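Local coordinates for CrmK (Actinoalloteichus sp. WH1-2216-6, PDB 5I1W), which is an FAD-linked oxidoreductase of the berberine bridge enzyme type, probably oxidising a small bipyridine alcohol at a flavin attached covalently to the protein, at residues 34-39 with 81-86; 223-228 with 320-325. One frame throughout, in Å; residues are numbered along the deposited sequence.

Contact 1. Residues 34-39 with 81-86; sequences FRLPYS and LSSMSH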
ATOM      1  N   PHE A  34     -10.935   3.192  22.696  1.00 19.14           N
ATOM      2  CA  PHE A  34      -9.625   3.040  22.136  1.00 18.87           C
ATOM      3  C   PHE A  34      -8.766   4.172  22.711  1.00 19.47           C
ATOM      4  O   PHE A  34      -9.223   5.290  22.868  1.00 20.29           O
ATOM      5  CB  PHE A  34      -9.652   3.140  20.637  1.00 18.25           C
ATOM      6  CG  PHE A  34     -10.464   2.097  19.980  1.00 17.41           C
ATOM      7  CD1 PHE A  34     -11.779   2.310  19.717  1.00 17.82           C
ATOM      8  CD2 PHE A  34      -9.901   0.909  19.606  1.00 17.44           C
ATOM      9  CE1 PHE A  34     -12.532   1.347  19.095  1.00 16.97           C
ATOM     10  CE2 PHE A  34     -10.633  -0.061  18.990  1.00 16.71           C
ATOM     11  CZ  PHE A  34     -11.960   0.140  18.772  1.00 17.32           C
ATOM     12  N   ARG A  35      -7.551   3.841  23.102  1.00 19.58           N
ATOM     13  CA  ARG A  35      -6.569   4.843  23.516  1.00 21.57           C
ATOM     14  C   ARG A  35      -5.459   4.905  22.459  1.00 20.90           C
ATOM     15  O   ARG A  35      -4.864   3.899  22.130  1.00 19.63           O
ATOM     16  CB  ARG A  35      -6.032   4.472  24.863  1.00 21.87           C
ATOM     17  CG  ARG A  35      -4.899   5.307  25.368  1.00 26.52           C
ATOM     18  CD  ARG A  35      -5.300   6.736  25.720  1.00 28.17           C
ATOM     19  NE  ARG A  35      -6.507   6.822  26.536  1.00 32.91           N
ATOM     20  CZ  ARG A  35      -6.523   6.821  27.859  1.00 34.23           C
ATOM     21  NH1 ARG A  35      -5.391   6.736  28.561  1.00 35.92           N
ATOM     22  NH2 ARG A  35      -7.674   6.922  28.473  1.00 33.65           N
ATOM     23  N   LEU A  36      -5.194   6.080  21.896  1.00 23.83           N
ATOM     24  CA  LEU A  36      -4.074   6.230  20.947  1.00 25.71           C
ATOM     25  C   LEU A  36      -2.940   7.043  21.550  1.00 21.99           C
ATOM     26  O   LEU A  36      -3.033   8.254  21.536  1.00 22.13           O
ATOM     27  CB  LEU A  36      -4.535   6.941  19.683  1.00 28.68           C
ATOM     28  CG  LEU A  36      -5.191   6.006  18.676  1.00 35.53           C
ATOM     29  CD1 LEU A  36      -6.591   5.667  19.154  1.00 38.50           C
ATOM     30  CD2 LEU A  36      -5.243   6.674  17.319  1.00 39.87           C
ATOM     31  N   PRO A  37      -1.867   6.398  22.037  1.00 20.63           N
ATOM     32  CA  PRO A  37      -0.797   7.166  22.685  1.00 20.32           C
ATOM     33  C   PRO A  37       0.317   7.603  21.709  1.00 21.91           C
ATOM     34  O   PRO A  37       0.439   7.074  20.577  1.00 17.60           O
ATOM     35  CB  PRO A  37      -0.295   6.198  23.720  1.00 20.23           C
ATOM     36  CG  PRO A  37      -0.397   4.878  22.999  1.00 20.29           C
ATOM     37  CD  PRO A  37      -1.630   4.959  22.172  1.00 21.38           C
ATOM     38  N   TYR A  38       1.076   8.606  22.153  1.00 21.74           N
ATOM     39  CA  TYR A  38       2.151   9.230  21.371  1.00 25.13           C
ATOM     40  C   TYR A  38       3.522   8.977  21.943  1.00 26.40           C
ATOM     41  O   TYR A  38       4.478   9.170  21.260  1.00 27.44           O
ATOM     42  CB  TYR A  38       1.931  10.728  21.245  1.00 26.18           C
ATOM     43  CG  TYR A  38       0.674  11.014  20.498  1.00 28.47           C
ATOM     44  CD1 TYR A  38       0.623  10.845  19.117  1.00 32.48           C
ATOM     45  CD2 TYR A  38      -0.481  11.397  21.158  1.00 29.73           C
ATOM     46  CE1 TYR A  38      -0.538  11.076  18.404  1.00 32.79           C
ATOM     47  CE2 TYR A  38      -1.651  11.639  20.465  1.00 32.79           C
ATOM     48  CZ  TYR A  38      -1.676  11.471  19.083  1.00 34.89           C
ATOM     49  OH  TYR A  38      -2.839  11.683  18.385  1.00 35.21           O
ATOM     50  N   SER A  39       3.611   8.502  23.187  1.00 26.65           N
ATOM     51  CA  SER A  39       4.876   8.293  23.812  1.00 25.46           C
ATOM     52  C   SER A  39       4.769   7.137  24.777  1.00 26.38           C
ATOM     53  O   SER A  39       3.670   6.737  25.184  1.00 23.16           O
ATOM     54  CB  SER A  39       5.248   9.547  24.581  1.00 26.63           C
ATOM     55  OG  SER A  39       4.372   9.742  25.680  1.00 24.38           O
ATOM     56  N   LEU A  81      -1.388   1.516  18.740  1.00 24.37           N
ATOM     57  CA  LEU A  81      -0.077   2.132  18.636  1.00 24.89           C
ATOM     58  C   LEU A  81       0.211   2.698  17.237  1.00 25.70           C
ATOM     59  O   LEU A  81       1.334   3.053  16.925  1.00 22.25           O
ATOM     60  CB  LEU A  81       1.002   1.146  19.027  1.00 24.91           C
ATOM     61  CG  LEU A  81       0.859   0.681  20.480  1.00 28.76           C
ATOM     62  CD1 LEU A  81       1.974  -0.299  20.819  1.00 30.09           C
ATOM     63  CD2 LEU A  81       0.903   1.835  21.461  1.00 29.24           C
ATOM     64  N   SER A  82      -0.807   2.829  16.404  1.00 28.74           N
ATOM     65  CA  SER A  82      -0.584   3.269  15.016  1.00 31.83           C
ATOM     66  C   SER A  82      -0.004   4.650  14.929  1.00 29.56           C
ATOM     67  O   SER A  82       0.569   4.992  13.941  1.00 31.37           O
ATOM     68  CB  SER A  82      -1.885   3.200  14.197  1.00 33.01           C
ATOM     69  OG  SER A  82      -2.830   4.121  14.719  1.00 37.17           O
ATOM     70  N   SER A  83      -0.136   5.461  15.955  1.00 32.01           N
ATOM     71  CA  SER A  83       0.541   6.771  15.959  1.00 35.02           C
ATOM     72  C   SER A  83       1.945   6.779  16.576  1.00 33.91           C
ATOM     73  O   SER A  83       2.532   7.824  16.746  1.00 34.48           O
ATOM     74  CB  SER A  83      -0.316   7.790  16.698  1.00 38.19           C
ATOM     75  OG  SER A  83      -1.590   7.910  16.082  1.00 46.50           O
ATOM     76  N   MET A  84       2.481   5.635  16.942  1.00 29.50           N
ATOM     77  CA  MET A  84       3.906   5.569  17.309  1.00 28.60           C
ATOM     78  C   MET A  84       4.581   4.738  16.242  1.00 25.56           C
ATOM     79  O   MET A  84       4.629   3.510  16.337  1.00 26.31           O
ATOM     80  CB  MET A  84       4.067   4.940  18.680  1.00 28.71           C
ATOM     81  CG  MET A  84       3.701   5.870  19.820  1.00 31.45           C
ATOM     82  SD  MET A  84       3.496   4.981  21.383  1.00 32.85           S
ATOM     83  CE  MET A  84       5.204   4.549  21.797  1.00 31.52           C
ATOM     84  N   SER A  85       5.052   5.412  15.202  1.00 24.89           N
ATOM     85  CA  SER A  85       5.596   4.753  14.010  1.00 26.44           C
ATOM     86  C   SER A  85       6.979   5.273  13.588  1.00 27.54           C
ATOM     87  O   SER A  85       7.426   5.045  12.464  1.00 28.17           O
ATOM     88  CB  SER A  85       4.636   4.958  12.842  1.00 28.65           C
ATOM     89  OG  SER A  85       4.554   6.345  12.527  1.00 30.53           O
ATOM     90  N   HIS A  86       7.662   5.992  14.455  1.00 26.12           N
ATOM     91  CA  HIS A  86       8.990   6.444  14.128  1.00 26.91           C
ATOM     92  C   HIS A  86       9.948   5.249  13.829  1.00 27.84           C
ATOM     93  O   HIS A  86       9.871   4.159  14.468  1.00 26.54           O
ATOM     94  CB  HIS A  86       9.524   7.300  15.284  1.00 30.78           C
ATOM     95  CG  HIS A  86      10.976   7.632  15.161  1.00 37.03           C
ATOM     96  ND1 HIS A  86      11.439   8.666  14.370  1.00 42.78           N
ATOM     97  CD2 HIS A  86      12.075   7.048  15.698  1.00 39.25           C
ATOM     98  CE1 HIS A  86      12.757   8.726  14.448  1.00 43.28           C
ATOM     99  NE2 HIS A  86      13.171   7.743  15.233  1.00 45.47           N
TER
HETATM  100  O   HOH W   1      -0.678   5.435  18.962  1.00 26.80           O

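Contact 2. Residues 223-228 with 320-325; sequences FHVARV and LATSQL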
ATOM      1  N   PHE A 223      17.953  -8.616  -8.358  1.00 23.34           N
ATOM      2  CA  PHE A 223      17.509  -9.981  -8.390  1.00 24.20           C
ATOM      3  C   PHE A 223      16.950 -10.358  -9.729  1.00 23.26           C
ATOM      4  O   PHE A 223      16.210  -9.577 -10.300  1.00 22.31           O
ATOM      5  CB  PHE A 223      16.341 -10.170  -7.380  1.00 25.16           C
ATOM      6  CG  PHE A 223      16.781 -10.323  -5.956  1.00 25.41           C
ATOM      7  CD1 PHE A 223      17.306  -9.239  -5.258  1.00 28.96           C
ATOM      8  CD2 PHE A 223      16.655 -11.524  -5.305  1.00 24.95           C
ATOM      9  CE1 PHE A 223      17.742  -9.376  -3.947  1.00 28.48           C
ATOM     10  CE2 PHE A 223      17.030 -11.654  -3.985  1.00 25.61           C
ATOM     11  CZ  PHE A 223      17.588 -10.583  -3.305  1.00 25.73           C
ATOM     12  N   HIS A 224      17.267 -11.567 -10.208  1.00 25.60           N
ATOM     13  CA  HIS A 224      16.466 -12.199 -11.272  1.00 27.66           C
ATOM     14  C   HIS A 224      15.172 -12.742 -10.650  1.00 25.57           C
ATOM     15  O   HIS A 224      15.199 -13.445  -9.649  1.00 26.03           O
ATOM     16  CB  HIS A 224      17.209 -13.325 -11.975  1.00 32.27           C
ATOM     17  CG  HIS A 224      18.379 -12.866 -12.788  1.00 40.68           C
ATOM     18  ND1 HIS A 224      18.249 -12.037 -13.889  1.00 46.05           N
ATOM     19  CD2 HIS A 224      19.706 -13.115 -12.661  1.00 46.46           C
ATOM     20  CE1 HIS A 224      19.443 -11.792 -14.398  1.00 44.97           C
ATOM     21  NE2 HIS A 224      20.344 -12.449 -13.684  1.00 46.13           N
ATOM     22  N   VAL A 225      14.058 -12.379 -11.237  1.00 26.17           N
ATOM     23  CA  VAL A 225      12.749 -12.725 -10.748  1.00 26.76           C
ATOM     24  C   VAL A 225      12.029 -13.541 -11.797  1.00 26.58           C
ATOM     25  O   VAL A 225      11.983 -13.139 -12.925  1.00 28.27           O
ATOM     26  CB  VAL A 225      11.943 -11.446 -10.552  1.00 28.85           C
ATOM     27  CG1 VAL A 225      10.551 -11.772 -10.036  1.00 32.57           C
ATOM     28  CG2 VAL A 225      12.665 -10.509  -9.586  1.00 29.58           C
ATOM     29  N   ALA A 226      11.475 -14.683 -11.442  1.00 26.23           N
ATOM     30  CA  ALA A 226      10.585 -15.426 -12.330  1.00 27.27           C
ATOM     31  C   ALA A 226       9.170 -15.479 -11.756  1.00 28.29           C
ATOM     32  O   ALA A 226       8.960 -15.667 -10.559  1.00 31.08           O
ATOM     33  CB  ALA A 226      11.103 -16.829 -12.554  1.00 27.16           C
ATOM     34  N   ARG A 227       8.201 -15.267 -12.604  1.00 26.07           N
ATOM     35  CA  ARG A 227       6.822 -15.373 -12.207  1.00 30.73           C
ATOM     36  C   ARG A 227       6.197 -16.390 -13.157  1.00 28.59           C
ATOM     37  O   ARG A 227       6.392 -16.291 -14.344  1.00 23.07           O
ATOM     38  CB  ARG A 227       6.183 -13.999 -12.286  1.00 34.53           C
ATOM     39  CG  ARG A 227       6.989 -12.973 -11.455  1.00 42.38           C
ATOM     40  CD  ARG A 227       6.127 -12.179 -10.492  1.00 48.00           C
ATOM     41  NE  ARG A 227       4.881 -11.913 -11.177  1.00 59.66           N
ATOM     42  CZ  ARG A 227       3.730 -11.611 -10.603  1.00 64.51           C
ATOM     43  NH1 ARG A 227       3.635 -11.434  -9.273  1.00 57.35           N
ATOM     44  NH2 ARG A 227       2.676 -11.448 -11.404  1.00 63.15           N
ATOM     45  N   VAL A 228       5.560 -17.421 -12.600  1.00 26.44           N
ATOM     46  CA  VAL A 228       5.142 -18.575 -13.343  1.00 26.82           C
ATOM     47  C   VAL A 228       3.695 -18.911 -13.046  1.00 26.99           C
ATOM     48  O   VAL A 228       3.293 -18.900 -11.903  1.00 28.76           O
ATOM     49  CB  VAL A 228       6.005 -19.780 -12.936  1.00 28.85           C
ATOM     50  CG1 VAL A 228       5.812 -20.956 -13.892  1.00 28.79           C
ATOM     51  CG2 VAL A 228       7.470 -19.383 -12.864  1.00 29.48           C
ATOM     52  N   LEU A 320      14.519  -3.671  -3.583  1.00 29.34           N
ATOM     53  CA  LEU A 320      13.369  -3.085  -2.920  1.00 28.99           C
ATOM     54  C   LEU A 320      12.167  -3.231  -3.832  1.00 27.81           C
ATOM     55  O   LEU A 320      11.094  -3.487  -3.372  1.00 31.41           O
ATOM     56  CB  LEU A 320      13.597  -1.645  -2.532  1.00 27.81           C
ATOM     57  CG  LEU A 320      12.376  -0.994  -1.844  1.00 32.07           C
ATOM     58  CD1 LEU A 320      12.086  -1.643  -0.499  1.00 32.33           C
ATOM     59  CD2 LEU A 320      12.548   0.515  -1.652  1.00 33.57           C
ATOM     60  N   ALA A 321      12.371  -3.128  -5.126  1.00 27.27           N
ATOM     61  CA  ALA A 321      11.302  -3.309  -6.097  1.00 27.46           C
ATOM     62  C   ALA A 321      10.816  -4.749  -6.190  1.00 28.08           C
ATOM     63  O   ALA A 321       9.619  -4.994  -6.394  1.00 27.89           O
ATOM     64  CB  ALA A 321      11.757  -2.795  -7.488  1.00 26.29           C
ATOM     65  N   THR A 322      11.753  -5.688  -6.068  1.00 30.25           N
ATOM     66  CA  THR A 322      11.461  -7.129  -6.010  1.00 33.86           C
ATOM     67  C   THR A 322      10.580  -7.404  -4.808  1.00 34.89           C
ATOM     68  O   THR A 322       9.579  -8.168  -4.860  1.00 32.92           O
ATOM     69  CB  THR A 322      12.762  -7.977  -5.910  1.00 34.02           C
ATOM     70  OG1 THR A 322      13.485  -7.906  -7.148  1.00 37.07           O
ATOM     71  CG2 THR A 322      12.473  -9.400  -5.629  1.00 33.51           C
ATOM     72  N   SER A 323      10.955  -6.748  -3.720  1.00 31.92           N
ATOM     73  CA  SER A 323      10.238  -6.906  -2.476  1.00 30.45           C
ATOM     74  C   SER A 323       8.833  -6.274  -2.571  1.00 27.80           C
ATOM     75  O   SER A 323       7.907  -6.794  -1.986  1.00 31.97           O
ATOM     76  CB  SER A 323      11.096  -6.330  -1.328  1.00 31.69           C
ATOM     77  OG  SER A 323      10.331  -5.993  -0.198  1.00 41.24           O
ATOM     78  N   GLN A 324       8.663  -5.156  -3.279  1.00 26.13           N
ATOM     79  CA  GLN A 324       7.337  -4.572  -3.400  1.00 27.30           C
ATOM     80  C   GLN A 324       6.461  -5.318  -4.442  1.00 28.00           C
ATOM     81  O   GLN A 324       5.232  -5.326  -4.347  1.00 25.47           O
ATOM     82  CB  GLN A 324       7.427  -3.077  -3.673  1.00 30.50           C
ATOM     83  CG  GLN A 324       8.029  -2.314  -2.481  1.00 33.93           C
ATOM     84  CD  GLN A 324       8.386  -0.867  -2.771  1.00 37.51           C
ATOM     85  OE1 GLN A 324       8.676  -0.481  -3.900  1.00 38.09           O
ATOM     86  NE2 GLN A 324       8.397  -0.061  -1.730  1.00 43.99           N
ATOM     87  N   LEU A 325       7.098  -5.986  -5.382  1.00 29.25           N
ATOM     88  CA  LEU A 325       6.362  -6.733  -6.422  1.00 35.53           C
ATOM     89  C   LEU A 325       5.579  -7.872  -5.789  1.00 36.85           C
ATOM     90  O   LEU A 325       4.371  -8.006  -5.966  1.00 39.30           O
ATOM     91  CB  LEU A 325       7.325  -7.258  -7.502  1.00 36.54           C
ATOM     92  CG  LEU A 325       6.732  -8.159  -8.606  1.00 39.82           C
ATOM     93  CD1 LEU A 325       5.850  -7.338  -9.535  1.00 41.07           C
ATOM     94  CD2 LEU A 325       7.841  -8.823  -9.397  1.00 37.75           C
TER

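Contact 1. Residues 34-39 with 81-86
Met-84 lies against the backbone that follows strand 33-36, its CG 3.6 Å from the carbonyl O of Pro-37 and 3.7 Å from that of Tyr-38. With CG beside its own backbone N (chi1 -76°) and the next torsion extended, SD of Met-84 comes to 4.0 Å from the N of Ser-39. A bend at the last torsion (chi3 72°) then turns CE of Met-84 toward the Ser-39 backbone, 4.0 Å from its C. The Pro-37 ring meets the side chain of Leu-81, which crosses it obliquely, CG to CD2 at 3.6 Å. Farther along the turn, CB of Ser-83 approaches the Tyr-38 ring obliquely, 3.7 Å from CE1, while OG of Ser-83 passes CD2 of Leu-36. No direct hydrogen bond joins the two segments; instead a water donates to the Pro-37 O at 2.6 Å and accepts from the Ser-83 N. Residues 81-84 form a type I beta turn, closed by Met-84 N to Leu-81 O, just past strand 77-80, the parallel neighbour of strand 33-36 in a small mixed sheet of the FAD-binding domain. Leu-81 also touches the bound FAD, and Val-43 of helix 40-52 packs on both Pro-37 and Met-84. Shortened to an alanine here, the Met-84 side chain would probably no longer fill the space between the turn and the Pro-37 to Ser-39 backbone, and Val-43 would lose a neighbour. The polar ends of Tyr-38 and Ser-83 both hydrogen-bond to Asn-114 of the second subunit, and the tyrosine hydroxyl has a further partner in Arg-4.

Contact 2. Residues 223-228 with 320-325
Strand 223-228 and helix 320-325 run nearly in the same direction, their axes 22° apart and 9.6 Å from each other at closest approach, and no hydrogen bond passes between them. Phe-223, Val-225 and Arg-227, alternate residues of the strand, all point at the helix, where Thr-322 and Leu-325, one turn apart, receive them. OG1 of Thr-322 sits 3.7 Å from CB of Phe-223 and equally far from CG2 of Val-225. This hydroxyl lies beside its own backbone N (chi1 -69°), where it also makes a weak hydrogen bond to the O of Pro-318, at the end of the strand that leads into the helix. The two methyl groups of Val-225 are shared out: CG2 goes to the threonine, while CG1 reaches CD2 of Leu-325 at 4.1 Å. CD2 of Leu-325 also meets CD of Arg-227, at 3.9 Å. It is the bend at chi2 that brings this one arginine carbon to the leucine; the side chain also packs on Pro-333 of the second subunit. Leu-317, on strand 311-318, touches both helix residues from the adjoining edge strand. Helix 319-326 follows that edge strand directly and turns back over one face of the large antiparallel sheet, while helix 291-303 packs on His-224, Ala-226 and Val-228, the alternate residues on the strand's other face: an alpha/beta layering characteristic of the substrate domain in berberine bridge enzyme-like oxidases.

Contact 1 and contact 2 belong to different parts of the chain, the first closing before the second opens, and their centres lie 33 Å apart with nearest atoms about 15 Å from each other. The FAD relates to them unequally. The Leu-81 side chain of contact 1 comes to about 3 Å from the cofactor and about 4 Å from those of Val-59 and Ser-61, two residues that bind it. In contact 2, the side chain of Thr-322 stays about 13 Å from the FAD, and that of Arg-227 is about 13 Å from the bound bipyridine ligand. Both contacts also reach the second subunit, so each takes part in the dimer.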